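Local coordinates for protein lipase (Pelosinus fermentans, PDB 5AH0) that hydrolyses the polyester poly(butylene adipate-co-terephthalate) as a lipase of the alpha/beta hydrolase class and carries a bound zinc ion, at residues Y262-T267 / D353-M358; V335-V340 / N347-L352; N18-L23 / E194-D199; S274-H279 / I363-L368. All coordinates share one frame; numbering follows the deposited sequence.

Contact 1 of 4, residues Y262-T267 / D353-M358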
loop_
_atom_site.group_PDB
_atom_site.type_symbol
_atom_site.label_atom_id
_atom_site.label_comp_id
_atom_site.label_asym_id
_atom_site.label_seq_id
_atom_site.Cartn_x
_atom_site.Cartn_y
_atom_site.Cartn_z
ATOM N N TYR A 262 -9.559 4.174 7.640
ATOM C CA TYR A 262 -10.843 4.281 6.982
ATOM C C TYR A 262 -11.232 2.934 6.406
ATOM O O TYR A 262 -10.393 2.246 5.834
ATOM C CB TYR A 262 -10.792 5.341 5.883
ATOM C CG TYR A 262 -10.726 6.753 6.407
ATOM C CD1 TYR A 262 -9.510 7.352 6.696
ATOM C CD2 TYR A 262 -11.888 7.486 6.622
ATOM C CE1 TYR A 262 -9.446 8.644 7.184
ATOM C CE2 TYR A 262 -11.836 8.779 7.113
ATOM C CZ TYR A 262 -10.616 9.355 7.391
ATOM O OH TYR A 262 -10.568 10.640 7.875
ATOM N N SER A 263 -12.497 2.549 6.566
ATOM C CA SER A 263 -12.970 1.266 6.051
ATOM C C SER A 263 -13.936 1.443 4.896
ATOM O O SER A 263 -14.768 2.355 4.901
ATOM C CB SER A 263 -13.633 0.458 7.159
ATOM O OG SER A 263 -12.652 -0.103 8.012
ATOM N N THR A 264 -13.818 0.569 3.903
ATOM C CA THR A 264 -14.656 0.622 2.706
ATOM C C THR A 264 -15.514 -0.613 2.561
ATOM O O THR A 264 -15.158 -1.693 3.018
ATOM C CB THR A 264 -13.821 0.747 1.437
ATOM O OG1 THR A 264 -12.845 -0.308 1.429
ATOM C CG2 THR A 264 -13.118 2.103 1.396
ATOM N N CYS A 265 -16.644 -0.448 1.896
ATOM C CA CYS A 265 -17.563 -1.545 1.676
ATOM C C CYS A 265 -18.399 -1.201 0.468
ATOM O O CYS A 265 -18.797 -0.050 0.314
ATOM C CB CYS A 265 -18.459 -1.789 2.897
ATOM S SG CYS A 265 -19.402 -3.344 2.766
ATOM N N ALA A 266 -18.644 -2.176 -0.399
ATOM C CA ALA A 266 -19.429 -1.908 -1.594
ATOM C C ALA A 266 -19.937 -3.191 -2.223
ATOM O O ALA A 266 -19.298 -4.227 -2.125
ATOM C CB ALA A 266 -18.599 -1.114 -2.608
ATOM N N THR A 267 -21.082 -3.119 -2.888
ATOM C CA THR A 267 -21.445 -4.188 -3.785
ATOM C C THR A 267 -21.284 -3.599 -5.178
ATOM O O THR A 267 -21.942 -2.620 -5.545
ATOM C CB THR A 267 -22.884 -4.747 -3.570
ATOM O OG1 THR A 267 -23.833 -3.755 -3.935
ATOM C CG2 THR A 267 -23.122 -5.149 -2.123
ATOM N N ASP A 353 -19.214 3.681 3.209
ATOM C CA ASP A 353 -20.110 2.713 2.594
ATOM C C ASP A 353 -20.441 3.051 1.140
ATOM O O ASP A 353 -20.641 4.215 0.806
ATOM C CB ASP A 353 -21.387 2.623 3.421
ATOM C CG ASP A 353 -22.110 1.309 3.238
ATOM O OD1 ASP A 353 -21.489 0.336 2.738
ATOM O OD2 ASP A 353 -23.300 1.251 3.618
ATOM N N THR A 354 -20.530 2.012 0.306
ATOM C CA THR A 354 -20.708 2.105 -1.154
ATOM C C THR A 354 -19.517 2.738 -1.856
ATOM O O THR A 354 -19.644 3.236 -2.982
ATOM C CB THR A 354 -21.930 2.916 -1.568
ATOM O OG1 THR A 354 -21.604 4.308 -1.448
ATOM C CG2 THR A 354 -23.170 2.551 -0.713
ATOM N N ILE A 355 -18.377 2.733 -1.175
ATOM C CA ILE A 355 -17.106 3.136 -1.756
ATOM C C ILE A 355 -16.315 1.875 -2.125
ATOM O O ILE A 355 -15.954 1.102 -1.236
ATOM C CB ILE A 355 -16.305 3.989 -0.757
ATOM C CG1 ILE A 355 -17.094 5.256 -0.385
ATOM C CG2 ILE A 355 -14.870 4.315 -1.291
ATOM C CD1 ILE A 355 -17.133 6.277 -1.483
ATOM N N ASP A 356 -16.066 1.612 -3.408
ATOM C CA ASP A 356 -15.274 0.416 -3.693
ATOM C C ASP A 356 -13.774 0.741 -3.647
ATOM O O ASP A 356 -13.377 1.877 -3.359
ATOM C CB ASP A 356 -15.674 -0.269 -5.022
ATOM C CG ASP A 356 -15.363 0.552 -6.280
ATOM O OD1 ASP A 356 -14.292 1.195 -6.392
ATOM O OD2 ASP A 356 -16.209 0.499 -7.209
ATOM N N HIS A 357 -12.947 -0.262 -3.914
ATOM C CA HIS A 357 -11.514 -0.137 -3.681
ATOM C C HIS A 357 -10.831 0.977 -4.473
ATOM O O HIS A 357 -10.009 1.711 -3.924
ATOM C CB HIS A 357 -10.830 -1.455 -4.002
ATOM C CG HIS A 357 -9.485 -1.602 -3.371
ATOM N ND1 HIS A 357 -9.319 -1.737 -2.010
ATOM C CD2 HIS A 357 -8.246 -1.656 -3.913
ATOM C CE1 HIS A 357 -8.032 -1.872 -1.742
ATOM N NE2 HIS A 357 -7.358 -1.824 -2.879
ATOM N N MET A 358 -11.166 1.104 -5.756
ATOM C CA MET A 358 -10.548 2.140 -6.578
ATOM C C MET A 358 -11.189 3.495 -6.351
ATOM O O MET A 358 -10.534 4.520 -6.554
ATOM C CB MET A 358 -10.617 1.783 -8.062
ATOM C CG MET A 358 -9.963 0.454 -8.389
ATOM S SD MET A 358 -8.297 0.393 -7.731
ATOM C CE MET A 358 -7.449 1.490 -8.859
#

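Contact 2 of 4, residues V335-V340 / N347-L352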
loop_
_atom_site.group_PDB
_atom_site.type_symbol
_atom_site.label_atom_id
_atom_site.label_comp_id
_atom_site.label_asym_id
_atom_site.label_seq_id
_atom_site.Cartn_x
_atom_site.Cartn_y
_atom_site.Cartn_z
ATOM N N VAL A 335 -9.816 1.837 18.293
ATOM C CA VAL A 335 -10.777 2.713 18.948
ATOM C C VAL A 335 -11.711 3.388 17.944
ATOM O O VAL A 335 -11.302 3.708 16.829
ATOM C CB VAL A 335 -10.022 3.789 19.768
ATOM C CG1 VAL A 335 -10.939 4.912 20.216
ATOM C CG2 VAL A 335 -9.304 3.147 20.949
ATOM N N ASN A 336 -12.972 3.578 18.323
ATOM C CA ASN A 336 -13.875 4.417 17.542
ATOM C C ASN A 336 -13.522 5.903 17.676
ATOM O O ASN A 336 -13.433 6.429 18.790
ATOM C CB ASN A 336 -15.323 4.191 17.977
ATOM C CG ASN A 336 -15.944 2.973 17.336
ATOM O OD1 ASN A 336 -15.543 2.554 16.252
ATOM N ND2 ASN A 336 -16.949 2.409 17.995
ATOM N N TYR A 337 -13.325 6.577 16.543
ATOM C CA TYR A 337 -12.948 7.992 16.532
ATOM C C TYR A 337 -14.067 8.878 17.061
ATOM O O TYR A 337 -15.131 8.965 16.458
ATOM C CB TYR A 337 -12.551 8.433 15.124
ATOM C CG TYR A 337 -12.260 9.907 15.002
ATOM C CD1 TYR A 337 -11.168 10.469 15.638
ATOM C CD2 TYR A 337 -13.058 10.732 14.222
ATOM C CE1 TYR A 337 -10.888 11.817 15.524
ATOM C CE2 TYR A 337 -12.784 12.079 14.094
ATOM C CZ TYR A 337 -11.698 12.619 14.749
ATOM O OH TYR A 337 -11.412 13.964 14.638
ATOM N N ASN A 338 -13.817 9.532 18.190
ATOM C CA ASN A 338 -14.830 10.337 18.865
ATOM C C ASN A 338 -14.810 11.808 18.463
ATOM O O ASN A 338 -15.790 12.524 18.661
ATOM C CB ASN A 338 -14.654 10.227 20.376
ATOM C CG ASN A 338 -13.212 10.415 20.809
ATOM O OD1 ASN A 338 -12.491 11.260 20.276
ATOM N ND2 ASN A 338 -12.787 9.631 21.788
ATOM N N GLY A 339 -13.682 12.262 17.930
ATOM C CA GLY A 339 -13.529 13.650 17.541
ATOM C C GLY A 339 -12.195 14.167 18.047
ATOM O O GLY A 339 -11.671 15.175 17.568
ATOM N N VAL A 340 -11.660 13.476 19.047
ATOM C CA VAL A 340 -10.333 13.767 19.560
ATOM C C VAL A 340 -9.381 12.619 19.239
ATOM O O VAL A 340 -9.526 11.525 19.782
ATOM C CB VAL A 340 -10.341 14.004 21.076
ATOM C CG1 VAL A 340 -9.032 14.630 21.507
ATOM C CG2 VAL A 340 -11.510 14.897 21.471
ATOM N N ASN A 347 -7.433 5.076 15.374
ATOM C CA ASN A 347 -8.684 5.816 15.361
ATOM C C ASN A 347 -9.528 5.394 14.159
ATOM O O ASN A 347 -9.354 5.920 13.049
ATOM C CB ASN A 347 -8.420 7.324 15.330
ATOM C CG ASN A 347 -7.713 7.836 16.588
ATOM O OD1 ASN A 347 -8.310 8.541 17.401
ATOM N ND2 ASN A 347 -6.437 7.494 16.742
ATOM N N SER A 348 -10.421 4.427 14.378
ATOM C CA SER A 348 -11.255 3.865 13.311
ATOM C C SER A 348 -12.378 4.814 12.902
ATOM O O SER A 348 -13.288 5.111 13.690
ATOM C CB SER A 348 -11.849 2.525 13.733
ATOM O OG SER A 348 -12.714 2.025 12.727
ATOM N N MET A 349 -12.303 5.295 11.669
ATOM C CA MET A 349 -13.239 6.294 11.182
ATOM C C MET A 349 -14.555 5.652 10.788
ATOM O O MET A 349 -14.606 4.443 10.584
ATOM C CB MET A 349 -12.626 7.053 10.008
ATOM C CG MET A 349 -11.300 7.699 10.357
ATOM S SD MET A 349 -11.482 8.976 11.619
ATOM C CE MET A 349 -12.514 10.148 10.742
ATOM N N PRO A 350 -15.633 6.453 10.730
ATOM C CA PRO A 350 -16.932 5.978 10.245
ATOM C C PRO A 350 -16.815 5.321 8.873
ATOM O O PRO A 350 -16.061 5.811 8.024
ATOM C CB PRO A 350 -17.763 7.258 10.158
ATOM C CG PRO A 350 -17.172 8.150 11.178
ATOM C CD PRO A 350 -15.698 7.852 11.197
ATOM N N LEU A 351 -17.589 4.259 8.655
ATOM C CA LEU A 351 -17.478 3.425 7.464
ATOM C C LEU A 351 -17.753 4.177 6.170
ATOM O O LEU A 351 -18.769 4.854 6.042
ATOM C CB LEU A 351 -18.437 2.241 7.581
ATOM C CG LEU A 351 -18.515 1.269 6.394
ATOM C CD1 LEU A 351 -17.358 0.267 6.395
ATOM C CD2 LEU A 351 -19.865 0.548 6.363
ATOM N N LEU A 352 -16.838 4.063 5.213
ATOM C CA LEU A 352 -17.065 4.581 3.872
ATOM C C LEU A 352 -17.900 3.571 3.103
ATOM O O LEU A 352 -17.360 2.696 2.434
ATOM C CB LEU A 352 -15.748 4.824 3.144
ATOM C CG LEU A 352 -14.730 5.718 3.846
ATOM C CD1 LEU A 352 -13.405 5.721 3.080
ATOM C CD2 LEU A 352 -15.275 7.115 4.002
#

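Contact 3 of 4, residues N18-L23 / E194-D199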
loop_
_atom_site.group_PDB
_atom_site.type_symbol
_atom_site.label_atom_id
_atom_site.label_comp_id
_atom_site.label_asym_id
_atom_site.label_seq_id
_atom_site.Cartn_x
_atom_site.Cartn_y
_atom_site.Cartn_z
ATOM N N ASN A 18 5.017 8.616 -13.233
ATOM C CA ASN A 18 5.686 8.507 -14.522
ATOM C C ASN A 18 5.187 7.295 -15.305
ATOM O O ASN A 18 5.720 6.958 -16.361
ATOM C CB ASN A 18 7.191 8.416 -14.313
ATOM C CG ASN A 18 7.757 9.657 -13.647
ATOM O OD1 ASN A 18 7.286 10.775 -13.887
ATOM N ND2 ASN A 18 8.758 9.466 -12.790
ATOM N N GLU A 19 4.168 6.636 -14.764
ATOM C CA GLU A 19 3.555 5.472 -15.382
ATOM C C GLU A 19 2.088 5.739 -15.676
ATOM O O GLU A 19 1.491 6.633 -15.076
ATOM C CB GLU A 19 3.676 4.252 -14.470
ATOM C CG GLU A 19 5.087 3.752 -14.253
ATOM C CD GLU A 19 5.169 2.745 -13.115
ATOM O OE1 GLU A 19 4.672 3.053 -12.009
ATOM O OE2 GLU A 19 5.734 1.648 -13.321
ATOM N N VAL A 20 1.517 4.955 -16.589
ATOM C CA VAL A 20 0.098 5.040 -16.921
ATOM C C VAL A 20 -0.292 6.482 -17.182
ATOM O O VAL A 20 -1.027 7.089 -16.402
ATOM C CB VAL A 20 -0.788 4.470 -15.792
ATOM C CG1 VAL A 20 -2.240 4.363 -16.243
ATOM C CG2 VAL A 20 -0.281 3.109 -15.361
ATOM N N LEU A 21 0.226 7.031 -18.274
ATOM C CA LEU A 21 -0.089 8.395 -18.658
ATOM C C LEU A 21 -1.590 8.573 -18.739
ATOM O O LEU A 21 -2.298 7.708 -19.255
ATOM C CB LEU A 21 0.561 8.742 -19.994
ATOM C CG LEU A 21 1.918 9.427 -19.891
ATOM C CD1 LEU A 21 2.923 8.560 -19.138
ATOM C CD2 LEU A 21 2.434 9.755 -21.283
ATOM N N GLY A 22 -2.081 9.682 -18.207
ATOM C CA GLY A 22 -3.482 9.995 -18.341
ATOM C C GLY A 22 -4.331 9.566 -17.169
ATOM O O GLY A 22 -5.497 9.927 -17.103
ATOM N N LEU A 23 -3.768 8.785 -16.254
ATOM C CA LEU A 23 -4.497 8.361 -15.059
ATOM C C LEU A 23 -3.578 8.315 -13.841
ATOM O O LEU A 23 -2.700 7.455 -13.743
ATOM C CB LEU A 23 -5.150 6.991 -15.263
ATOM C CG LEU A 23 -6.265 6.657 -14.260
ATOM C CD1 LEU A 23 -7.513 7.473 -14.547
ATOM C CD2 LEU A 23 -6.593 5.196 -14.241
ATOM N N GLU A 194 -1.150 -1.760 -25.839
ATOM C CA GLU A 194 0.139 -2.398 -25.559
ATOM C C GLU A 194 1.255 -1.416 -25.207
ATOM O O GLU A 194 2.310 -1.826 -24.718
ATOM C CB GLU A 194 0.584 -3.241 -26.759
ATOM C CG GLU A 194 -0.070 -4.610 -26.835
ATOM C CD GLU A 194 0.479 -5.588 -25.804
ATOM O OE1 GLU A 194 1.627 -5.400 -25.346
ATOM O OE2 GLU A 194 -0.241 -6.549 -25.453
ATOM N N LYS A 195 1.036 -0.128 -25.454
ATOM C CA LYS A 195 2.073 0.855 -25.175
ATOM C C LYS A 195 1.952 1.457 -23.782
ATOM O O LYS A 195 2.589 2.460 -23.486
ATOM C CB LYS A 195 2.081 1.964 -26.232
ATOM C CG LYS A 195 2.600 1.503 -27.590
ATOM C CD LYS A 195 3.002 2.690 -28.460
ATOM C CE LYS A 195 3.746 2.249 -29.724
ATOM N NZ LYS A 195 4.264 3.411 -30.514
ATOM N N LEU A 196 1.144 0.833 -22.929
ATOM C CA LEU A 196 0.978 1.291 -21.552
ATOM C C LEU A 196 2.299 1.270 -20.788
ATOM O O LEU A 196 3.012 0.268 -20.784
ATOM C CB LEU A 196 -0.041 0.415 -20.822
ATOM C CG LEU A 196 -0.298 0.717 -19.346
ATOM C CD1 LEU A 196 -1.242 1.911 -19.182
ATOM C CD2 LEU A 196 -0.897 -0.522 -18.668
ATOM N N ILE A 197 2.630 2.378 -20.141
ATOM C CA ILE A 197 3.817 2.416 -19.307
ATOM C C ILE A 197 3.467 1.869 -17.929
ATOM O O ILE A 197 2.767 2.513 -17.146
ATOM C CB ILE A 197 4.385 3.830 -19.195
ATOM C CG1 ILE A 197 4.568 4.422 -20.596
ATOM C CG2 ILE A 197 5.698 3.817 -18.414
ATOM C CD1 ILE A 197 5.059 5.848 -20.605
ATOM N N TYR A 198 3.910 0.651 -17.662
ATOM C CA TYR A 198 3.678 0.009 -16.381
ATOM C C TYR A 198 4.834 -0.934 -16.097
ATOM O O TYR A 198 5.268 -1.673 -16.978
ATOM C CB TYR A 198 2.343 -0.744 -16.375
ATOM C CG TYR A 198 1.881 -1.171 -14.998
ATOM C CD1 TYR A 198 2.462 -2.264 -14.355
ATOM C CD2 TYR A 198 0.856 -0.492 -14.340
ATOM C CE1 TYR A 198 2.038 -2.670 -13.083
ATOM C CE2 TYR A 198 0.423 -0.887 -13.062
ATOM C CZ TYR A 198 1.023 -1.979 -12.449
ATOM O OH TYR A 198 0.614 -2.375 -11.203
ATOM N N ASP A 199 5.350 -0.896 -14.876
ATOM C CA ASP A 199 6.498 -1.714 -14.526
ATOM C C ASP A 199 6.331 -2.417 -13.182
ATOM O O ASP A 199 5.996 -1.781 -12.185
ATOM C CB ASP A 199 7.761 -0.863 -14.502
ATOM C CG ASP A 199 8.971 -1.655 -14.059
ATOM O OD1 ASP A 199 9.034 -2.864 -14.384
ATOM O OD2 ASP A 199 9.844 -1.079 -13.381
#

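Contact 4 of 4, residues S274-H279 / I363-L368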
loop_
_atom_site.group_PDB
_atom_site.type_symbol
_atom_site.label_atom_id
_atom_site.label_comp_id
_atom_site.label_asym_id
_atom_site.label_seq_id
_atom_site.Cartn_x
_atom_site.Cartn_y
_atom_site.Cartn_z
ATOM N N SER A 274 -18.675 4.352 -18.320
ATOM C CA SER A 274 -17.417 4.831 -18.905
ATOM C C SER A 274 -16.521 5.515 -17.873
ATOM O O SER A 274 -15.397 5.916 -18.167
ATOM C CB SER A 274 -17.704 5.815 -20.026
ATOM O OG SER A 274 -18.417 6.928 -19.507
ATOM N N ASN A 275 -17.021 5.612 -16.652
ATOM C CA ASN A 275 -16.379 6.384 -15.611
ATOM C C ASN A 275 -15.452 5.530 -14.743
ATOM O O ASN A 275 -14.790 6.046 -13.848
ATOM C CB ASN A 275 -17.470 7.029 -14.749
ATOM C CG ASN A 275 -17.079 8.380 -14.221
ATOM O OD1 ASN A 275 -16.164 9.022 -14.741
ATOM N ND2 ASN A 275 -17.797 8.842 -13.197
ATOM N N GLU A 276 -15.400 4.226 -15.005
ATOM C CA GLU A 276 -14.676 3.323 -14.114
ATOM C C GLU A 276 -13.805 2.324 -14.859
ATOM O O GLU A 276 -13.945 2.148 -16.067
ATOM C CB GLU A 276 -15.652 2.569 -13.209
ATOM C CG GLU A 276 -16.758 1.826 -13.950
ATOM C CD GLU A 276 -17.899 1.411 -13.025
ATOM O OE1 GLU A 276 -17.611 1.136 -11.834
ATOM O OE2 GLU A 276 -19.074 1.358 -13.485
ATOM N N LEU A 277 -12.895 1.686 -14.125
ATOM C CA LEU A 277 -12.053 0.641 -14.688
ATOM C C LEU A 277 -12.895 -0.547 -15.158
ATOM O O LEU A 277 -13.652 -1.125 -14.382
ATOM C CB LEU A 277 -11.028 0.168 -13.662
ATOM C CG LEU A 277 -10.037 1.209 -13.135
ATOM C CD1 LEU A 277 -9.098 0.582 -12.125
ATOM C CD2 LEU A 277 -9.237 1.819 -14.301
ATOM N N PRO A 278 -12.755 -0.921 -16.434
ATOM C CA PRO A 278 -13.548 -2.040 -16.933
ATOM C C PRO A 278 -12.844 -3.376 -16.769
ATOM O O PRO A 278 -11.613 -3.437 -16.694
ATOM C CB PRO A 278 -13.708 -1.707 -18.411
ATOM C CG PRO A 278 -12.396 -1.021 -18.759
ATOM C CD PRO A 278 -11.973 -0.269 -17.510
ATOM N N HIS A 279 -13.636 -4.436 -16.710
ATOM C CA HIS A 279 -13.109 -5.770 -16.920
ATOM C C HIS A 279 -13.065 -6.064 -18.423
ATOM O O HIS A 279 -14.090 -6.043 -19.114
ATOM C CB HIS A 279 -13.950 -6.794 -16.189
ATOM C CG HIS A 279 -13.260 -8.102 -16.014
ATOM N ND1 HIS A 279 -13.149 -9.020 -17.034
ATOM C CD2 HIS A 279 -12.628 -8.642 -14.948
ATOM C CE1 HIS A 279 -12.489 -10.076 -16.598
ATOM N NE2 HIS A 279 -12.152 -9.868 -15.338
ATOM N N ILE A 363 -10.740 6.905 -8.279
ATOM C CA ILE A 363 -11.103 6.382 -9.585
ATOM C C ILE A 363 -12.409 5.587 -9.499
ATOM O O ILE A 363 -12.471 4.535 -8.851
ATOM C CB ILE A 363 -9.982 5.484 -10.123
ATOM C CG1 ILE A 363 -8.673 6.271 -10.183
ATOM C CG2 ILE A 363 -10.330 4.929 -11.474
ATOM C CD1 ILE A 363 -7.425 5.382 -10.218
ATOM N N GLY A 364 -13.466 6.086 -10.124
ATOM C CA GLY A 364 -14.707 5.331 -10.130
ATOM C C GLY A 364 -15.958 6.167 -10.045
ATOM O O GLY A 364 -15.899 7.394 -9.962
ATOM N N THR A 365 -17.098 5.491 -10.059
ATOM C CA THR A 365 -18.391 6.158 -10.068
ATOM C C THR A 365 -18.771 6.733 -8.703
ATOM O O THR A 365 -19.786 7.418 -8.572
ATOM C CB THR A 365 -19.510 5.193 -10.517
ATOM O OG1 THR A 365 -19.692 4.173 -9.517
ATOM C CG2 THR A 365 -19.157 4.551 -11.850
ATOM N N ASN A 366 -17.982 6.424 -7.681
ATOM C CA ASN A 366 -18.228 6.994 -6.365
ATOM C C ASN A 366 -16.948 7.467 -5.695
ATOM O O ASN A 366 -16.799 7.338 -4.474
ATOM C CB ASN A 366 -18.932 5.999 -5.458
ATOM C CG ASN A 366 -19.597 6.671 -4.289
ATOM O OD1 ASN A 366 -19.727 7.899 -4.261
ATOM N ND2 ASN A 366 -20.019 5.878 -3.309
ATOM N N ALA A 367 -16.036 8.010 -6.497
ATOM C CA ALA A 367 -14.696 8.362 -6.038
ATOM C C ALA A 367 -14.692 9.389 -4.903
ATOM O O ALA A 367 -15.430 10.383 -4.949
ATOM C CB ALA A 367 -13.870 8.879 -7.204
ATOM N N LEU A 368 -13.878 9.120 -3.880
ATOM C CA LEU A 368 -13.551 10.128 -2.869
ATOM C C LEU A 368 -12.981 11.341 -3.569
ATOM O O LEU A 368 -12.114 11.210 -4.419
ATOM C CB LEU A 368 -12.541 9.592 -1.875
ATOM C CG LEU A 368 -13.077 8.487 -0.976
ATOM C CD1 LEU A 368 -12.047 8.168 0.104
ATOM C CD2 LEU A 368 -14.425 8.895 -0.372
HETATM O O HOH W 1 -16.583 2.698 -9.697
#

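Contact 1 of 4, residues Y262-T267 / D353-M358
Thr264 meets Ile355 with its side chain lying at about a right angle to that of the isoleucine. Thr264 CB sits 3.4 Å from Ile355 O. From there the chain forks: CG2 continues to Ile355 CG2 at 3.9 Å, one methyl against another, while OG1, held between the backbone N and the carbonyl carbon (chi1 53°), is hydrogen-bonded to Asp315 OD2. The threonine thus presents a methyl to the loop and a hydroxyl to an acid. Next along the strand, Cys265 pairs with Asp353 as a short parallel bridge, and Cys265 O takes a weak hydrogen bond from Thr354 N at 2.7 Å, bent to 118° at the hydrogen. Cys265 CB lies 3.7 Å from Asp353 OD1 on the same face of the sheet. Beyond it, Ala266 CB turns toward the loop and touches both Ile355 O and, at 3.9 Å, Asp356 CB. The loop then delivers His357, whose ND1 is bonded to Asp315 OD2 and NE2 to Ser114 OG. Ser114, His357 and Asp315 are arranged as in the catalytic triad of alpha/beta hydrolases, with the histidine on a loop beyond the last parallel strands.

Contact 2 of 4, residues V335-V340 / N347-L352
The Tyr337 side chain runs beside that of Met349, both pointing the same way, and the sulfur lies against the inner part of the ring. Met349 SD is 3.5 Å from Tyr337 CD2 and 4.0 Å from the ring centroid, 34° off the normal, an oblique Met-aromatic contact. The methionine chain is bent at chi2 (-64°) and again at chi3, and its CE follows the ring outward, 3.6 Å from Tyr337 CD2 and a little farther from CE2. Tyr337 also has Gly339 N 3.6 Å above one face, over the ring centre, so its own chain folds back across it. Asn347 OD1 approaches at the ring edge, in plane, 3.9 Å from Tyr337 CD1. That amide is committed elsewhere: OD1 accepts from Gln342 N, and ND2 donates to Tyr259 O on the neighbouring strand. Behind the side chains, strands 334-336 and 346-348 run parallel. Ser348 N donates to Val335 O at 2.7 Å, and Tyr337 N returns a bond to Ser348 O at 3.2 Å, just past the end of its strand. An Asx turn, Val340 N to Asn338 OD1, then shapes the chain beyond Tyr337. The chemistry therefore divides in two: backbone bonds fix the pairing of the strands at this sheet edge, whereas the tyrosine ring is probably positioned by a polarisable sulfur, a peptide nitrogen and the in-plane Asn347 OD1.

Contact 3 of 4, residues N18-L23 / E194-D199
Val20, in the loop between strand 6-9 and helix 32-38, packs among buried side chains of the loop between helices 173-190 and 215-223, whereas Leu21 meets Ile197 on the exposed side. Val20 CG1 reaches Leu196 CD1 at 4.0 Å, and CG2 approaches the edge of the Tyr198 ring, 3.9 Å from CD2. Leu186 of helix 173-190 closes in on Val20 and Tyr198, and Tyr198 OH is bonded to Met13 O. A backbone bond runs through the middle, Val20 N to Ile197 O at 2.8 Å. On the solvent side Leu21 CD1 and Ile197 CD1 still touch at 3.8 Å, where the type II turn Val20-Leu23 begins, and Ile197 CG2 lies against Asn18 O. Glu19 CB rests 3.3 Å from Ile197 O, and the carboxylate ending its extended chain divides its oxygens: OE2 accepts a weak bond from Asp199 N at 3.0 Å, OE1 a bond from Gly16 N. An alanine in place of Glu19 would probably leave both nitrogens without their acceptors, the loops then held by the Val20 bond and apolar contacts. Glu19 OE2 stays 4.9 Å from Asp199 OD2, and the salt bridge of Asp199 to Arg87 probably eases their repulsion.

Contact 4 of 4, residues S274-H279 / I363-L368
A Glu276 side chain that starts with CG between the backbone N and the carbonyl carbon (chi1 54°) and then runs out extended (chi2 -165°) brings its carboxylate over the methyl of Thr365. Thr365 contributes CG2, which stands anti to its own carbonyl carbon and meets Glu276 CD at 3.6 Å. Both carboxylate oxygens are close to that methyl as well, so the flat group is touched by carbon, not by the threonine hydroxyl, and the two side chains slant across each other. The polar link is made by a water. It lies 2.8 Å from Glu276 OE1, to which it is bonded, and accepts from Thr365 N at 2.9 Å. The other oxygen, OE2, takes a bond from Thr273 N, so the carboxylate is held through both oxygens. A leucine in place of Glu276 would probably leave Thr273 N without its acceptor and remove the water's link to this loop. Close by, Glu276 CB is 4.2 Å from Gly364 CA, at a point where backbone angles (phi 144°) call for glycine. Asn275, poorly ordered, brings its CB to 4.2 Å from Thr365 CG2 on the exposed side. Deeper in, Leu277 CG meets Ile363 CG2 at 4.1 Å, and Leu277 also leans on Ser185, Leu186 and Phe189 of helix 173-190. The loop between strand 258-265 and helix 288-294 thus joins that between strand 352-353 and helix 370-380 through a buried Leu277-Ile363 contact, a methyl against a carboxylate, and a bridging water, for which the Thr273 bond steadies the carboxylate.

In the fold
Contact 3 closes first along the chain; the segments of contacts 1 and 4 then alternate, and contact 2 falls within the span of both. Contacts 1 and 2, their centres about 16 Å apart, share the parallel sheet: strand 258-265 belongs to contact 1 and pairs in parallel with strand 346-348 of contact 2, as well as with 352-353. Contact 4 lies about 12 Å from contact 1, centre to centre, joined to it by Thr354 O and Asn366 ND2. Contact 3 is about 36 Å from contact 2, centre to centre, on the opposite side of the chain's centre, yet its Leu23 reaches Ile363 and Leu277 of contact 4. The loop bearing the probable catalytic histidine is thereby tied to the sheet and to the loop after strand 6-9.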